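Local coordinates for protein thiamine pyrophosphokinase (Candida albicans, PDB 2G9Z) that catalyses the transfer of a pyrophosphate group from ATP to thiamine, which yields the cofactor thiamine diphosphate, at residues A[294-299]-A[315-320]; A[84-89]-A[119-124]; A[18-23]-A[300-305]; A[162-167]-A[188-193]. All blocks are in the same frame, centred on the assembly; numbering follows the deposited sequence.

Contact 1 of 4, residues A[294-299]-A[315-320]. With VNP (3-[(4-amino-2-methylpyrimidin-5-yl)methyl]-5-(2-{[hydroxy(phosphonoamino)phosphoryl]oxy}ethyl)-4-methyl-1,3-thiazol-3-I um), chain N.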
# COMPACT_ATOMS: atom_id res chain seq x y z
N TYR A 294 -10.89 13.96 -17.67
CA TYR A 294 -10.98 14.08 -19.13
C TYR A 294 -9.71 13.42 -19.66
O TYR A 294 -8.61 13.94 -19.47
CB TYR A 294 -11.02 15.55 -19.54
CG TYR A 294 -12.07 16.34 -18.79
CD1 TYR A 294 -13.39 16.42 -19.26
CD2 TYR A 294 -11.76 16.95 -17.58
CE1 TYR A 294 -14.37 17.10 -18.53
CE2 TYR A 294 -12.74 17.62 -16.84
CZ TYR A 294 -14.03 17.69 -17.32
OH TYR A 294 -14.99 18.35 -16.58
N GLY A 295 -9.85 12.27 -20.31
CA GLY A 295 -8.68 11.59 -20.83
C GLY A 295 -8.43 10.21 -20.26
O GLY A 295 -7.53 9.51 -20.71
N LEU A 296 -9.20 9.80 -19.26
CA LEU A 296 -9.04 8.47 -18.70
C LEU A 296 -10.01 7.54 -19.43
O LEU A 296 -11.03 8.00 -19.95
CB LEU A 296 -9.34 8.47 -17.20
CG LEU A 296 -8.43 9.39 -16.38
CD1 LEU A 296 -8.75 9.25 -14.90
CD2 LEU A 296 -6.96 9.06 -16.65
N LYS A 297 -9.68 6.25 -19.49
CA LYS A 297 -10.53 5.26 -20.16
C LYS A 297 -11.93 5.29 -19.56
O LYS A 297 -12.93 5.21 -20.27
CB LYS A 297 -9.91 3.87 -20.01
CG LYS A 297 -10.69 2.74 -20.70
CD LYS A 297 -10.67 2.86 -22.21
CE LYS A 297 -11.46 1.72 -22.85
NZ LYS A 297 -11.51 1.86 -24.34
N TYR A 298 -12.00 5.40 -18.24
CA TYR A 298 -13.27 5.47 -17.54
C TYR A 298 -13.29 6.85 -16.89
O TYR A 298 -12.95 7.01 -15.72
CB TYR A 298 -13.37 4.36 -16.50
CG TYR A 298 -13.19 2.99 -17.13
CD1 TYR A 298 -14.27 2.30 -17.67
CD2 TYR A 298 -11.92 2.43 -17.24
CE1 TYR A 298 -14.08 1.07 -18.32
CE2 TYR A 298 -11.73 1.21 -17.88
CZ TYR A 298 -12.80 0.54 -18.42
OH TYR A 298 -12.59 -0.65 -19.07
N ASP A 299 -13.65 7.86 -17.69
CA ASP A 299 -13.70 9.23 -17.21
C ASP A 299 -14.84 9.42 -16.24
O ASP A 299 -15.93 8.88 -16.42
CB ASP A 299 -13.83 10.22 -18.38
CG ASP A 299 -12.49 10.67 -18.93
OD1 ASP A 299 -11.51 10.74 -18.13
OD2 ASP A 299 -12.40 10.97 -20.14
N ASN A 315 -8.19 1.90 -13.71
CA ASN A 315 -8.64 2.86 -14.73
C ASN A 315 -7.48 2.82 -15.72
O ASN A 315 -6.46 2.20 -15.43
CB ASN A 315 -8.79 4.27 -14.14
CG ASN A 315 -9.82 5.11 -14.90
OD1 ASN A 315 -9.95 5.00 -16.12
ND2 ASN A 315 -10.55 5.96 -14.18
N ARG A 316 -7.63 3.46 -16.88
CA ARG A 316 -6.56 3.48 -17.87
C ARG A 316 -6.42 4.89 -18.44
O ARG A 316 -7.33 5.71 -18.33
CB ARG A 316 -6.85 2.53 -19.05
CG ARG A 316 -7.57 1.24 -18.72
CD ARG A 316 -6.72 0.20 -18.02
NE ARG A 316 -7.50 -1.02 -17.83
CZ ARG A 316 -7.25 -1.95 -16.91
NH1 ARG A 316 -6.23 -1.82 -16.08
NH2 ARG A 316 -8.04 -3.02 -16.81
N ILE A 317 -5.27 5.16 -19.05
CA ILE A 317 -5.01 6.47 -19.62
C ILE A 317 -5.25 6.49 -21.13
O ILE A 317 -4.56 5.81 -21.89
CB ILE A 317 -3.56 6.91 -19.32
CG1 ILE A 317 -3.36 7.00 -17.80
CG2 ILE A 317 -3.27 8.25 -19.98
CD1 ILE A 317 -1.97 7.42 -17.37
N SER A 318 -6.26 7.26 -21.55
CA SER A 318 -6.59 7.38 -22.97
C SER A 318 -5.88 8.57 -23.62
O SER A 318 -5.56 8.53 -24.81
CB SER A 318 -8.11 7.54 -23.14
OG SER A 318 -8.79 6.36 -22.75
N GLY A 319 -5.63 9.62 -22.84
CA GLY A 319 -4.95 10.79 -23.38
C GLY A 319 -3.57 10.45 -23.90
O GLY A 319 -2.72 9.97 -23.15
N GLU A 320 -3.33 10.70 -25.18
CA GLU A 320 -2.04 10.38 -25.77
C GLU A 320 -0.91 11.28 -25.30
O GLU A 320 0.24 10.84 -25.22
CB GLU A 320 -2.12 10.45 -27.30
CG GLU A 320 -3.19 9.58 -27.92
CD GLU A 320 -2.92 9.32 -29.39
OE1 GLU A 320 -2.75 10.30 -30.15
OE2 GLU A 320 -2.87 8.13 -29.77
O2G VNP N . -7.35 -5.29 -15.66
PG VNP N . -6.38 -5.33 -14.38
O3G VNP N . -5.69 -4.02 -14.21
O1G VNP N . -5.33 -6.52 -14.66
N3B VNP N . -7.25 -5.74 -13.07
PB VNP N . -8.47 -6.76 -13.38
O2B VNP N . -9.02 -7.23 -12.09
O1B VNP N . -7.98 -7.78 -14.33
O1 VNP N . -9.57 -5.86 -14.14
C7 VNP N . -10.20 -4.71 -13.56
C12 VNP N . -11.57 -4.59 -14.23
C11 VNP N . -12.41 -3.35 -13.89
C10 VNP N . -12.00 -2.05 -14.58
CM4 VNP N . -11.35 -2.01 -15.96
S1 VNP N . -12.46 -2.80 -12.15
C9 VNP N . -12.67 -1.13 -12.61
N5 VNP N . -12.24 -0.95 -13.86
C7A VNP N . -11.94 0.38 -14.41
C5A VNP N . -12.76 1.51 -13.77
C6A VNP N . -12.04 2.50 -13.12
N1A VNP N . -12.65 3.56 -12.62
C2A VNP N . -13.97 3.71 -12.72
CM2 VNP N . -14.64 4.97 -12.15
N3A VNP N . -14.71 2.78 -13.33
C4A VNP N . -14.14 1.68 -13.85
N4A VNP N . -14.91 0.78 -14.46
O HOH W 1 -9.90 -1.83 -19.49

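Contact 2 of 4, residues A[84-89]-A[119-124]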
# COMPACT_ATOMS: atom_id res chain seq x y z
N CYS A 84 19.51 14.12 -10.64
CA CYS A 84 19.32 14.68 -9.31
C CYS A 84 20.51 15.46 -8.77
O CYS A 84 21.67 15.08 -8.94
CB CYS A 84 18.94 13.57 -8.32
SG CYS A 84 17.34 12.83 -8.68
N GLU A 85 20.18 16.55 -8.10
CA GLU A 85 21.15 17.46 -7.49
C GLU A 85 21.70 16.87 -6.19
O GLU A 85 22.90 16.90 -5.94
CB GLU A 85 20.44 18.79 -7.22
CG GLU A 85 21.26 19.85 -6.55
CD GLU A 85 20.53 21.18 -6.53
OE1 GLU A 85 19.38 21.21 -6.02
OE2 GLU A 85 21.09 22.18 -7.02
N ILE A 86 20.80 16.32 -5.38
CA ILE A 86 21.17 15.72 -4.10
C ILE A 86 20.55 14.33 -3.97
O ILE A 86 19.42 14.11 -4.41
CB ILE A 86 20.67 16.60 -2.92
CG1 ILE A 86 21.52 17.87 -2.81
CG2 ILE A 86 20.70 15.81 -1.62
CD1 ILE A 86 22.93 17.62 -2.33
N ILE A 87 21.30 13.40 -3.39
CA ILE A 87 20.83 12.04 -3.18
C ILE A 87 20.91 11.73 -1.68
O ILE A 87 21.94 11.96 -1.05
CB ILE A 87 21.68 10.99 -3.93
CG1 ILE A 87 21.58 11.20 -5.44
CG2 ILE A 87 21.19 9.59 -3.58
CD1 ILE A 87 22.48 12.29 -5.99
N VAL A 88 19.82 11.22 -1.13
CA VAL A 88 19.75 10.88 0.29
C VAL A 88 19.33 9.43 0.51
O VAL A 88 18.36 8.98 -0.09
CB VAL A 88 18.73 11.77 1.03
CG1 VAL A 88 18.65 11.37 2.50
CG2 VAL A 88 19.09 13.24 0.87
N CYS A 89 20.06 8.72 1.36
CA CYS A 89 19.71 7.34 1.68
C CYS A 89 19.12 7.32 3.08
O CYS A 89 19.72 7.85 4.02
CB CYS A 89 20.93 6.41 1.65
SG CYS A 89 21.59 6.06 0.03
N ILE A 119 28.13 8.21 -4.73
CA ILE A 119 28.15 8.36 -3.29
C ILE A 119 27.01 9.28 -2.90
O ILE A 119 26.89 10.39 -3.42
CB ILE A 119 29.48 8.98 -2.80
CG1 ILE A 119 30.67 8.22 -3.40
CG2 ILE A 119 29.54 8.96 -1.29
CD1 ILE A 119 30.71 6.74 -3.06
N PRO A 120 26.16 8.84 -1.97
CA PRO A 120 25.04 9.68 -1.55
C PRO A 120 25.50 10.90 -0.75
O PRO A 120 26.47 10.83 0.00
CB PRO A 120 24.19 8.72 -0.72
CG PRO A 120 25.23 7.87 -0.06
CD PRO A 120 26.20 7.58 -1.19
N ASP A 121 24.80 12.01 -0.93
CA ASP A 121 25.13 13.24 -0.22
C ASP A 121 24.91 13.08 1.28
O ASP A 121 25.73 13.50 2.08
CB ASP A 121 24.29 14.39 -0.76
CG ASP A 121 24.66 14.76 -2.18
OD1 ASP A 121 25.57 15.60 -2.34
OD2 ASP A 121 24.05 14.21 -3.12
N TYR A 122 23.79 12.45 1.64
CA TYR A 122 23.45 12.24 3.04
C TYR A 122 22.92 10.83 3.29
O TYR A 122 22.29 10.23 2.43
CB TYR A 122 22.34 13.22 3.49
CG TYR A 122 22.66 14.69 3.39
CD1 TYR A 122 23.20 15.39 4.47
CD2 TYR A 122 22.37 15.40 2.23
CE1 TYR A 122 23.44 16.76 4.41
CE2 TYR A 122 22.61 16.78 2.14
CZ TYR A 122 23.14 17.45 3.24
OH TYR A 122 23.36 18.80 3.15
N ILE A 123 23.20 10.31 4.48
CA ILE A 123 22.71 9.01 4.91
C ILE A 123 22.15 9.32 6.29
O ILE A 123 22.90 9.70 7.19
CB ILE A 123 23.83 7.97 5.05
CG1 ILE A 123 24.42 7.65 3.67
CG2 ILE A 123 23.28 6.71 5.70
CD1 ILE A 123 25.56 6.64 3.71
N VAL A 124 20.84 9.19 6.46
CA VAL A 124 20.22 9.51 7.75
C VAL A 124 19.25 8.48 8.31
O VAL A 124 18.74 7.62 7.58
CB VAL A 124 19.52 10.91 7.69
CG1 VAL A 124 19.77 11.57 6.33
CG2 VAL A 124 18.04 10.79 7.97
O HOH W 2 25.89 16.32 -4.74

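Contact 3 of 4, residues A[18-23]-A[300-305]. With VNP (3-[(4-amino-2-methylpyrimidin-5-yl)methyl]-5-(2-{[hydroxy(phosphonoamino)phosphoryl]oxy}ethyl)-4-methyl-1,3-thiazol-3-I um), chain N.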
# COMPACT_ATOMS: atom_id res chain seq x y z
N SER A 18 -23.20 16.46 -4.25
CA SER A 18 -24.41 17.25 -4.61
C SER A 18 -25.51 16.33 -5.15
O SER A 18 -25.57 15.15 -4.80
CB SER A 18 -24.07 18.30 -5.67
OG SER A 18 -23.77 17.68 -6.91
N GLU A 19 -26.36 16.90 -6.00
CA GLU A 19 -27.46 16.16 -6.60
C GLU A 19 -27.07 15.72 -8.01
O GLU A 19 -27.77 14.92 -8.64
CB GLU A 19 -28.71 17.04 -6.65
CG GLU A 19 -29.98 16.33 -7.12
CD GLU A 19 -31.22 17.19 -6.99
OE1 GLU A 19 -31.27 18.28 -7.60
OE2 GLU A 19 -32.16 16.77 -6.27
N LEU A 20 -25.95 16.23 -8.50
CA LEU A 20 -25.48 15.88 -9.84
C LEU A 20 -25.21 14.39 -9.96
O LEU A 20 -24.71 13.76 -9.03
CB LEU A 20 -24.21 16.66 -10.18
CG LEU A 20 -24.33 18.19 -10.18
CD1 LEU A 20 -22.98 18.80 -10.53
CD2 LEU A 20 -25.39 18.63 -11.19
N ILE A 21 -25.56 13.83 -11.11
CA ILE A 21 -25.36 12.40 -11.35
C ILE A 21 -23.87 12.07 -11.35
O ILE A 21 -23.06 12.79 -11.94
CB ILE A 21 -25.94 11.98 -12.71
CG1 ILE A 21 -27.42 12.35 -12.78
CG2 ILE A 21 -25.77 10.48 -12.90
CD1 ILE A 21 -28.00 12.28 -14.19
N GLU A 22 -23.51 10.98 -10.68
CA GLU A 22 -22.12 10.53 -10.65
C GLU A 22 -21.95 9.70 -11.91
O GLU A 22 -22.40 8.55 -11.98
CB GLU A 22 -21.86 9.69 -9.41
CG GLU A 22 -22.03 10.47 -8.11
CD GLU A 22 -21.62 9.67 -6.89
OE1 GLU A 22 -20.49 9.14 -6.88
OE2 GLU A 22 -22.42 9.59 -5.94
N GLN A 23 -21.30 10.28 -12.92
CA GLN A 23 -21.12 9.61 -14.19
C GLN A 23 -19.74 9.00 -14.45
O GLN A 23 -18.73 9.49 -13.97
CB GLN A 23 -21.44 10.61 -15.32
CG GLN A 23 -22.90 11.05 -15.36
CD GLN A 23 -23.14 12.24 -16.29
OE1 GLN A 23 -24.19 12.33 -16.92
NE2 GLN A 23 -22.19 13.16 -16.34
N MET A 300 -14.58 10.22 -15.22
CA MET A 300 -15.57 10.49 -14.19
C MET A 300 -16.08 11.92 -14.27
O MET A 300 -15.36 12.84 -14.67
CB MET A 300 -14.94 10.24 -12.81
CG MET A 300 -14.56 8.78 -12.56
SD MET A 300 -13.15 8.57 -11.41
CE MET A 300 -11.79 8.90 -12.51
N ARG A 301 -17.34 12.10 -13.91
CA ARG A 301 -17.94 13.42 -13.88
C ARG A 301 -18.74 13.47 -12.58
O ARG A 301 -19.61 12.64 -12.36
CB ARG A 301 -18.86 13.63 -15.10
CG ARG A 301 -18.13 13.55 -16.44
CD ARG A 301 -16.93 14.50 -16.47
NE ARG A 301 -15.90 14.08 -17.41
CZ ARG A 301 -16.03 14.10 -18.73
NH1 ARG A 301 -17.16 14.55 -19.29
NH2 ARG A 301 -15.04 13.67 -19.50
N ASN A 302 -18.39 14.41 -11.71
CA ASN A 302 -19.06 14.56 -10.42
C ASN A 302 -19.15 13.23 -9.69
O ASN A 302 -20.13 12.93 -9.01
CB ASN A 302 -20.46 15.14 -10.65
CG ASN A 302 -20.43 16.50 -11.31
OD1 ASN A 302 -19.86 17.45 -10.76
ND2 ASN A 302 -21.03 16.61 -12.49
N TRP A 303 -18.09 12.43 -9.83
CA TRP A 303 -18.01 11.11 -9.22
C TRP A 303 -17.39 11.19 -7.82
O TRP A 303 -16.23 11.58 -7.67
CB TRP A 303 -17.15 10.21 -10.12
CG TRP A 303 -17.35 8.75 -9.94
CD1 TRP A 303 -18.42 8.01 -10.34
CD2 TRP A 303 -16.43 7.83 -9.34
NE1 TRP A 303 -18.22 6.69 -10.05
CE2 TRP A 303 -17.00 6.55 -9.43
CE3 TRP A 303 -15.16 7.97 -8.75
CZ2 TRP A 303 -16.36 5.40 -8.95
CZ3 TRP A 303 -14.53 6.83 -8.27
CH2 TRP A 303 -15.13 5.56 -8.37
N LYS A 304 -18.18 10.82 -6.81
CA LYS A 304 -17.74 10.87 -5.41
C LYS A 304 -16.96 9.62 -5.02
O LYS A 304 -17.46 8.50 -5.16
CB LYS A 304 -18.95 11.00 -4.48
CG LYS A 304 -19.85 12.18 -4.78
CD LYS A 304 -21.07 12.16 -3.88
CE LYS A 304 -22.06 13.24 -4.29
NZ LYS A 304 -23.32 13.15 -3.50
N THR A 305 -15.75 9.82 -4.52
CA THR A 305 -14.91 8.70 -4.13
C THR A 305 -14.45 8.77 -2.68
O THR A 305 -14.18 9.85 -2.14
CB THR A 305 -13.66 8.61 -5.04
OG1 THR A 305 -12.93 7.42 -4.72
CG2 THR A 305 -12.76 9.84 -4.85
O2G VNP N . -7.35 -5.29 -15.66
PG VNP N . -6.38 -5.33 -14.38
O3G VNP N . -5.69 -4.02 -14.21
O1G VNP N . -5.33 -6.52 -14.66
N3B VNP N . -7.25 -5.74 -13.07
PB VNP N . -8.47 -6.76 -13.38
O2B VNP N . -9.02 -7.23 -12.09
O1B VNP N . -7.98 -7.78 -14.33
O1 VNP N . -9.57 -5.86 -14.14
C7 VNP N . -10.20 -4.71 -13.56
C12 VNP N . -11.57 -4.59 -14.23
C11 VNP N . -12.41 -3.35 -13.89
C10 VNP N . -12.00 -2.05 -14.58
CM4 VNP N . -11.35 -2.01 -15.96
S1 VNP N . -12.46 -2.80 -12.15
C9 VNP N . -12.67 -1.13 -12.61
N5 VNP N . -12.24 -0.95 -13.86
C7A VNP N . -11.94 0.38 -14.41
C5A VNP N . -12.76 1.51 -13.77
C6A VNP N . -12.04 2.50 -13.12
N1A VNP N . -12.65 3.56 -12.62
C2A VNP N . -13.97 3.71 -12.72
CM2 VNP N . -14.64 4.97 -12.15
N3A VNP N . -14.71 2.78 -13.33
C4A VNP N . -14.14 1.68 -13.85
N4A VNP N . -14.91 0.78 -14.46
O HOH W 3 -22.41 14.12 -7.75

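Contact 4 of 4, residues A[162-167]-A[188-193]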
# COMPACT_ATOMS: atom_id res chain seq x y z
N CYS A 162 16.00 16.40 6.60
CA CYS A 162 17.37 16.64 6.19
C CYS A 162 17.38 17.34 4.83
O CYS A 162 18.17 18.25 4.59
CB CYS A 162 18.14 15.32 6.10
SG CYS A 162 19.73 15.43 5.26
N ILE A 163 16.49 16.89 3.94
CA ILE A 163 16.39 17.47 2.60
C ILE A 163 15.93 18.93 2.68
O ILE A 163 16.49 19.80 2.01
CB ILE A 163 15.39 16.67 1.73
CG1 ILE A 163 16.02 15.33 1.35
CG2 ILE A 163 15.00 17.48 0.48
CD1 ILE A 163 15.05 14.32 0.75
N GLN A 164 14.91 19.18 3.49
CA GLN A 164 14.39 20.52 3.65
C GLN A 164 15.44 21.43 4.29
O GLN A 164 15.62 22.57 3.86
CB GLN A 164 13.13 20.50 4.51
CG GLN A 164 11.92 19.93 3.78
CD GLN A 164 10.67 19.96 4.62
OE1 GLN A 164 10.55 19.23 5.60
NE2 GLN A 164 9.73 20.83 4.26
N LEU A 165 16.13 20.91 5.30
CA LEU A 165 17.16 21.67 5.98
C LEU A 165 18.35 21.94 5.06
O LEU A 165 18.96 23.01 5.12
CB LEU A 165 17.62 20.94 7.24
CG LEU A 165 16.59 20.99 8.38
CD1 LEU A 165 17.03 20.11 9.53
CD2 LEU A 165 16.42 22.43 8.84
N HIS A 166 18.68 20.97 4.21
CA HIS A 166 19.79 21.14 3.28
C HIS A 166 19.62 22.37 2.39
O HIS A 166 20.54 23.16 2.24
CB HIS A 166 19.93 19.92 2.36
CG HIS A 166 20.80 20.16 1.17
ND1 HIS A 166 22.17 20.02 1.20
CD2 HIS A 166 20.49 20.56 -0.09
CE1 HIS A 166 22.67 20.33 0.02
NE2 HIS A 166 21.68 20.67 -0.78
N TYR A 167 18.44 22.52 1.80
CA TYR A 167 18.16 23.65 0.92
C TYR A 167 18.03 24.97 1.66
O TYR A 167 17.90 26.03 1.05
CB TYR A 167 16.91 23.37 0.09
CG TYR A 167 17.19 22.42 -1.05
CD1 TYR A 167 17.89 22.85 -2.18
CD2 TYR A 167 16.81 21.08 -0.98
CE1 TYR A 167 18.22 21.97 -3.20
CE2 TYR A 167 17.14 20.19 -2.01
CZ TYR A 167 17.85 20.64 -3.11
OH TYR A 167 18.21 19.77 -4.11
N LYS A 188 13.97 19.16 15.56
CA LYS A 188 14.06 20.38 16.34
C LYS A 188 14.50 21.53 15.45
O LYS A 188 13.82 22.54 15.36
CB LYS A 188 15.06 20.21 17.49
CG LYS A 188 14.61 19.24 18.57
CD LYS A 188 15.66 19.09 19.66
CE LYS A 188 15.20 18.15 20.75
NZ LYS A 188 16.19 18.03 21.85
N LEU A 189 15.63 21.35 14.78
CA LEU A 189 16.18 22.38 13.90
C LEU A 189 15.14 22.90 12.91
O LEU A 189 14.98 24.11 12.76
CB LEU A 189 17.39 21.83 13.13
CG LEU A 189 18.48 22.83 12.72
CD1 LEU A 189 19.49 22.13 11.82
CD2 LEU A 189 17.87 24.01 11.99
N TRP A 190 14.44 22.00 12.22
CA TRP A 190 13.44 22.43 11.25
C TRP A 190 12.39 23.28 11.95
O TRP A 190 11.93 24.28 11.41
CB TRP A 190 12.78 21.22 10.58
CG TRP A 190 11.82 21.58 9.48
CD1 TRP A 190 10.51 21.19 9.38
CD2 TRP A 190 12.09 22.37 8.31
NE1 TRP A 190 9.96 21.69 8.22
CE2 TRP A 190 10.91 22.41 7.55
CE3 TRP A 190 13.23 23.04 7.83
CZ2 TRP A 190 10.82 23.10 6.33
CZ3 TRP A 190 13.15 23.72 6.62
CH2 TRP A 190 11.95 23.75 5.88
N ASN A 191 12.02 22.88 13.16
CA ASN A 191 11.03 23.61 13.95
C ASN A 191 11.57 24.96 14.41
O ASN A 191 10.93 25.99 14.21
CB ASN A 191 10.60 22.77 15.16
CG ASN A 191 9.57 23.48 16.02
OD1 ASN A 191 9.81 23.76 17.20
ND2 ASN A 191 8.42 23.78 15.44
N GLY A 192 12.74 24.94 15.03
CA GLY A 192 13.34 26.17 15.51
C GLY A 192 13.61 27.16 14.40
O GLY A 192 13.45 28.37 14.58
N LEU A 193 14.03 26.65 13.25
CA LEU A 193 14.34 27.49 12.10
C LEU A 193 13.10 28.27 11.66
O LEU A 193 13.20 29.43 11.24
CB LEU A 193 14.85 26.63 10.94
CG LEU A 193 15.40 27.36 9.71
CD1 LEU A 193 16.69 28.07 10.08
CD2 LEU A 193 15.64 26.36 8.59

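Contact 1 of 4, residues A[294-299]-A[315-320]
Asn315 and Tyr298 lie side by side, their side chains sliding past each other in opposite directions with amide and ring planes 56° apart. With its CG anti to the backbone N (chi1 -153°), Asn315 brings its carboxamide to the Tyr298 backbone and grips it twice: Tyr298 N donates to Asn315 OD1 at 3.0 Å, and Asn315 ND2 donates to Tyr298 O. Asparagine suits the place because it offers a donor and an acceptor together. A second donor to OD1, Arg316 N, lies in the plane of the amide carbonyl and helps to fix the amide's rotation. OD1 also sits at the edge of the Tyr298 ring, 3.4 Å from CD2. One face of that ring receives the ligand's bridging methylene, with Tyr298 CD2 3.5 Å from VNP C7A. These residues belong to the vitamin B1 binding domain, and the pocket is completed across the dimer: Tyr298 OH is hydrogen-bonded to Gln151 of the second subunit. A water donates to the same hydroxyl and accepts from Arg316 NE. The guanidinium of Arg316 takes the terminal phosphoryl group, NH1 donating almost straight to VNP O3G at 2.9 Å and NH2 to VNP O2G at 2.6 Å. Its aliphatic root rests on Lys297, with CB to CB at 3.5 Å, while the Lys297 ammonium turns away to Asp29. The backbones form a single bridge, Leu296 with Ile317, flanked by the bond from Lys297 N to Arg316 O at 2.7 Å. Beyond it Gly295 O accepts from both Ser318 N and Gly319 N; at Gly295's positive phi a CB would collide with the preceding carbonyl oxygen.

Contact 2 of 4, residues A[84-89]-A[119-124]
Asp121 turns its carboxylate toward Ile86 and Ile87, bringing a charged group into a largely apolar contact. Its OD2 accepts from Ile87 N at 2.9 Å, met on the anti side and 26° out of the carboxylate plane, so that a side-chain oxygen serves a backbone N-H at the start of the strand pairing. An aspartate suits this position because its short side chain, with CG anti to the carbonyl carbon (chi1 -68°), can reach back to the neighbouring strand. Ile86 crosses it at about a right angle, its CD1 resting 3.3 Å from Asp121 CG. From here a parallel ladder begins. Ile87 O accepts from Tyr122 N at 3.3 Å and, weakly, from Asp121 N. Cys89 N then donates to Tyr122 O at 2.9 Å, and Val124 N to Cys89 O. Val88 pairs with Tyr122, and Cys89 with Ile123. On the Val88 face, Val88 CG1 touches Val124 CG1 at 4.0 Å, and Ile86 CG2 comes to the edge of the Tyr122 ring. On the other face, Cys89 SG packs on Pro120 CB at 3.8 Å, a compact thiol fitting against a rigid ring. In the next shell, Tyr122 OH is hydrogen-bonded to His166 and Trp176. Both strands lead into metal ligands, Asp91 after 86-90 and Asp126 and Asp128 after 122-125, a usual placing of active-site residues in parallel alpha/beta sheets. Strand 64-68 flanks the pair beyond 86-90, strand 144-147 flanks it beyond 122-125, and helix 155-170 packs over the face carrying Ile86, Tyr122 and Val124.

Contact 3 of 4, residues A[18-23]-A[300-305]
Gln23 and Arg301 form the antiparallel, hydrogen-bonded pair of a surface contact that clips the modelled N-terminal end of the chain onto the rim of the thiamine pocket. Gln23 N donates to Arg301 O and Arg301 N to Gln23 O, each at 3.0 Å. Just before this pair, the Glu22 side chain, with CG anti to the carbonyl carbon (chi1 -64°), accepts from Lys304 N with OE1 at 2.9 Å, the donor standing 54° out of the carboxylate plane. OE1 also lies over one face of the Trp303 indole. The opposite face carries the ligand's pyrimidine methyl, Trp303 CZ2 being 3.7 Å from VNP CM2. Tryptophan can thus offer one face to the Glu22 carboxylate and the other to this methyl. Where strand 298-301 gives way to 303-305, Asn302 and Trp303 both face Leu291 in a G1 beta bulge; Asn302 has positive phi, a conformation that asparagine tolerates well. Its amide lies against Leu20, with OD1 3.4 Å from CD1. Lys304 extends across Glu22 at about a right angle, its methylenes against the carboxylate, to donate NZ to Ser18 O at 3.3 Å. The opposite charges, Glu22 OE2 and Lys304 NZ, stay 4.4 Å apart, beyond a salt bridge. A water donates to both Leu20 O and Asn302 O, and in an ST turn Ser18 OG accepts from Leu20 N.

Contact 4 of 4, residues A[162-167]-A[188-193]
Leu189 opens the contact by meeting Leu165 with both its methyl groups: CD2 lies 3.8 Å from Leu165 CD2, and CD1 is 3.9 Å from Leu165 CD1. The two leucines cross at a slant, which lets their branched ends fit against each other. Next comes Trp190, whose CG is anti to the backbone N (chi1 -175°); the large indole reaches toward the other helix. Gln164 lies over its face. The CB of Gln164 makes a CH-pi contact 3.8 Å from the centroid of the Trp190 six-membered ring, nearly on the ring normal. Farther out, the amide is turned 42° to the indole, with NE2 3.3 Å from Trp190 CZ2 and OE1 above the rim of the same face. A glutamine suits this half-exposed place, giving methylenes to the ring while keeping a polar end. Leu165 instead approaches the ring edge, its CD2 3.4 Å from Trp190 CE3. One turn farther on, Leu193 brings CD2 to 4.0 Å from Leu165 CD2, so Leu165 CD2 touches Leu189, Trp190 and Leu193. The helix segments cross at 47°, and the contact continues along helix 155-170, where Gln168 and Leu169 receive Leu189, Trp190 and Leu193. Helix 155-170 also packs on strand 86-90 through Ile163, His166 and Tyr167, and so lies between the sheet and helix 185-195. Trp190 NE1 has its polar partner in Tyr234 OH. Between the two segments the contacts are apolar and CH-pi, with the Gln164 amide laid over the indole and no hydrogen bond, consistent with shape more than directed bonding setting how they meet.

From the N terminus, residues 18-23 pair with 300-305, so contact 3 closes a loop of 276 residues and ties the N-terminal end to the vitamin-binding strands. Nested inside it are contact 2, between parallel strands, and then contact 4, between helices; they follow in series in the catalytic domain. These two touch where helix 155-170 lies on the sheet, Glu85 OE1 bonding to Tyr167 OH. Contact 1 joins strand 298-301 to the edge strand 315-316 and crosses contact 3, as 300-305 falls between its segments; both touch one bound VNP. Their centres lie about 17 Å apart, whereas the centres of contacts 1 and 2, on opposite sides of the chain's centre, are about 36 Å apart.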